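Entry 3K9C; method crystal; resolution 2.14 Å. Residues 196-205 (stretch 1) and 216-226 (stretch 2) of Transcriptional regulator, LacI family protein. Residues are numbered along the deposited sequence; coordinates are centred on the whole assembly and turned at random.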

# COMPACT_ATOMS: atom_id res chain seq x y z
N CYS B 196 -0.72 -4.37 -11.04
CA CYS B 196 -1.00 -5.49 -11.93
C CYS B 196 0.31 -5.94 -12.57
O CYS B 196 0.58 -7.14 -12.70
CB CYS B 196 -1.98 -5.05 -13.02
SG CYS B 196 -2.41 -6.32 -14.20
N ALA B 197 1.13 -4.97 -12.97
CA ALA B 197 2.42 -5.23 -13.59
C ALA B 197 3.33 -5.95 -12.60
O ALA B 197 4.12 -6.82 -12.98
CB ALA B 197 3.07 -3.91 -14.04
N THR B 198 3.22 -5.60 -11.33
CA THR B 198 4.04 -6.26 -10.32
C THR B 198 3.81 -7.77 -10.35
O THR B 198 4.75 -8.55 -10.21
CB THR B 198 3.73 -5.74 -8.90
OG1 THR B 198 4.17 -4.38 -8.78
CG2 THR B 198 4.46 -6.58 -7.85
N GLY B 199 2.56 -8.18 -10.56
CA GLY B 199 2.24 -9.60 -10.63
C GLY B 199 2.75 -10.25 -11.90
O GLY B 199 3.12 -11.44 -11.92
N VAL B 200 2.77 -9.47 -12.98
CA VAL B 200 3.25 -9.94 -14.27
C VAL B 200 4.74 -10.24 -14.15
O VAL B 200 5.20 -11.28 -14.59
CB VAL B 200 3.03 -8.87 -15.36
CG1 VAL B 200 3.69 -9.30 -16.66
CG2 VAL B 200 1.52 -8.62 -15.55
N LEU B 201 5.48 -9.31 -13.55
CA LEU B 201 6.92 -9.47 -13.37
C LEU B 201 7.22 -10.62 -12.42
O LEU B 201 8.18 -11.36 -12.64
CB LEU B 201 7.53 -8.19 -12.80
CG LEU B 201 7.53 -6.95 -13.70
CD1 LEU B 201 7.94 -5.73 -12.89
CD2 LEU B 201 8.46 -7.17 -14.87
N ASP B 202 6.42 -10.76 -11.36
CA ASP B 202 6.61 -11.83 -10.38
C ASP B 202 6.49 -13.19 -11.04
O ASP B 202 7.26 -14.10 -10.75
CB ASP B 202 5.57 -11.77 -9.27
CG ASP B 202 5.63 -10.49 -8.47
OD1 ASP B 202 6.73 -9.92 -8.31
OD2 ASP B 202 4.55 -10.08 -7.97
N LEU B 203 5.49 -13.33 -11.91
CA LEU B 203 5.27 -14.59 -12.60
C LEU B 203 6.37 -14.87 -13.61
O LEU B 203 6.91 -15.97 -13.66
CB LEU B 203 3.93 -14.57 -13.34
CG LEU B 203 3.70 -15.87 -14.13
CD1 LEU B 203 3.35 -16.96 -13.14
CD2 LEU B 203 2.59 -15.71 -15.15
N LEU B 204 6.69 -13.86 -14.41
CA LEU B 204 7.73 -14.00 -15.44
C LEU B 204 9.08 -14.40 -14.88
O LEU B 204 9.75 -15.27 -15.44
CB LEU B 204 7.87 -12.69 -16.23
CG LEU B 204 6.73 -12.35 -17.19
CD1 LEU B 204 7.02 -11.03 -17.88
CD2 LEU B 204 6.60 -13.46 -18.22
N VAL B 205 9.50 -13.78 -13.78
CA VAL B 205 10.79 -14.11 -13.20
C VAL B 205 10.76 -15.50 -12.58
O VAL B 205 11.75 -16.23 -12.63
CB VAL B 205 11.22 -13.06 -12.14
CG1 VAL B 205 10.30 -13.10 -10.94
CG2 VAL B 205 12.66 -13.30 -11.72
N SER B 216 9.03 -7.69 -22.54
CA SER B 216 8.98 -6.32 -22.02
C SER B 216 7.65 -6.11 -21.31
O SER B 216 6.62 -6.69 -21.69
CB SER B 216 9.13 -5.30 -23.15
OG SER B 216 10.47 -5.21 -23.59
N VAL B 217 7.67 -5.29 -20.27
CA VAL B 217 6.47 -5.03 -19.49
C VAL B 217 6.34 -3.54 -19.21
O VAL B 217 7.33 -2.88 -18.91
CB VAL B 217 6.53 -5.77 -18.11
CG1 VAL B 217 5.22 -5.55 -17.33
CG2 VAL B 217 6.77 -7.25 -18.33
N VAL B 218 5.12 -3.02 -19.32
CA VAL B 218 4.83 -1.62 -19.05
C VAL B 218 3.67 -1.53 -18.05
O VAL B 218 2.66 -2.24 -18.18
CB VAL B 218 4.40 -0.86 -20.32
CG1 VAL B 218 4.06 0.57 -19.97
CG2 VAL B 218 5.50 -0.90 -21.36
N GLY B 219 3.81 -0.66 -17.05
CA GLY B 219 2.75 -0.49 -16.07
C GLY B 219 2.01 0.80 -16.33
O GLY B 219 2.08 1.35 -17.42
N TYR B 220 1.30 1.30 -15.32
CA TYR B 220 0.57 2.54 -15.45
C TYR B 220 0.36 3.13 -14.05
O TYR B 220 0.02 2.40 -13.11
CB TYR B 220 -0.77 2.29 -16.16
CG TYR B 220 -1.31 3.48 -16.92
CD1 TYR B 220 -1.35 3.47 -18.32
CD2 TYR B 220 -1.79 4.60 -16.26
CE1 TYR B 220 -1.86 4.56 -19.04
CE2 TYR B 220 -2.30 5.70 -16.96
CZ TYR B 220 -2.33 5.67 -18.35
OH TYR B 220 -2.80 6.76 -19.04
N ASP B 221 0.58 4.44 -13.94
CA ASP B 221 0.44 5.26 -12.72
C ASP B 221 1.73 5.89 -12.20
O ASP B 221 1.70 6.99 -11.64
CB ASP B 221 -0.18 4.46 -11.55
CG ASP B 221 -1.65 4.14 -11.76
OD1 ASP B 221 -2.29 4.77 -12.64
OD2 ASP B 221 -2.16 3.27 -11.04
N ASP B 222 2.86 5.20 -12.40
CA ASP B 222 4.17 5.65 -11.90
C ASP B 222 4.04 5.80 -10.39
O ASP B 222 4.32 6.86 -9.83
CB ASP B 222 4.61 6.98 -12.53
CG ASP B 222 6.08 7.31 -12.24
OD1 ASP B 222 6.88 6.37 -12.06
OD2 ASP B 222 6.45 8.51 -12.21
N SER B 223 3.60 4.73 -9.74
CA SER B 223 3.42 4.72 -8.30
C SER B 223 4.71 4.24 -7.65
O SER B 223 5.66 3.87 -8.34
CB SER B 223 2.24 3.82 -7.92
OG SER B 223 2.54 2.46 -8.17
N ARG B 224 4.74 4.23 -6.32
CA ARG B 224 5.93 3.81 -5.57
C ARG B 224 6.43 2.43 -5.98
O ARG B 224 7.62 2.15 -5.89
CB ARG B 224 5.65 3.81 -4.06
CG ARG B 224 4.68 2.74 -3.58
CD ARG B 224 4.58 2.71 -2.05
NE ARG B 224 5.86 2.38 -1.42
CZ ARG B 224 6.37 1.15 -1.37
NH1 ARG B 224 5.71 0.13 -1.90
NH2 ARG B 224 7.55 0.95 -0.79
N LEU B 225 5.53 1.58 -6.44
CA LEU B 225 5.90 0.23 -6.85
C LEU B 225 6.89 0.28 -8.00
O LEU B 225 7.87 -0.46 -8.01
CB LEU B 225 4.64 -0.53 -7.30
CG LEU B 225 3.48 -0.63 -6.31
CD1 LEU B 225 2.27 -1.21 -7.00
CD2 LEU B 225 3.90 -1.50 -5.13
N ALA B 226 6.64 1.16 -8.97
CA ALA B 226 7.47 1.29 -10.16
C ALA B 226 8.88 1.84 -9.94
O ALA B 226 9.81 1.48 -10.67
CB ALA B 226 6.75 2.14 -11.19

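The apolar centre of this contact is V217, the middle residue of a short strand that runs nearly antiparallel to the helix, at 162°, with the two axes 8.9 Å apart at their closest. Its CA-to-CB bond points toward the helix, whereas those of its neighbours S216 and V218 point away, the usual alternation of a β-strand. Chi1 of V217 is t, and its two methyl groups spread along the helix. V217 CG2 makes the closest contacts with the two leucines, 3.8 Å from L204 CD1 and 3.9 Å from L201 CD2. Both methyls, V217 CG1 and V217 CG2, lie 4.1 Å from V200 CG1, and V217 CG1 is the one near A197, 4.3 Å from A197 CB. The helix residues A197, V200, L201 and L204 recur at the three- and four-residue spacing that brings side chains onto one face of a helix. L201 points sideways at its CB, but its long side chain brings the end nearer, so a leucine can still join the cluster. These are van der Waals contacts among aliphatic side chains, suited to a buried position.

Beyond V217 the chains draw closest, with the CA atoms of A197 and G219 only 5.4 Å apart. Here both residues are small: A197 CB packs 4.0 Å from G219 CA, and a CB placed ideally on G219 would lie a tight 3.5 Å from A197 CB. Glycine therefore lets the backbone approach the helix closely.

At the polar edge, T198 faces L225, with T198 OG1 4.1 Å from L225 CD1. This is simple packing; the hydroxyl is hydrogen-bonded to a residue just outside the two stretches, so its polar need is met although L225 CD1 offers no partner. No hydrogen bond crosses between the stretches; the 260 Å² they bury is chiefly apolar packing, with V217 giving the largest share.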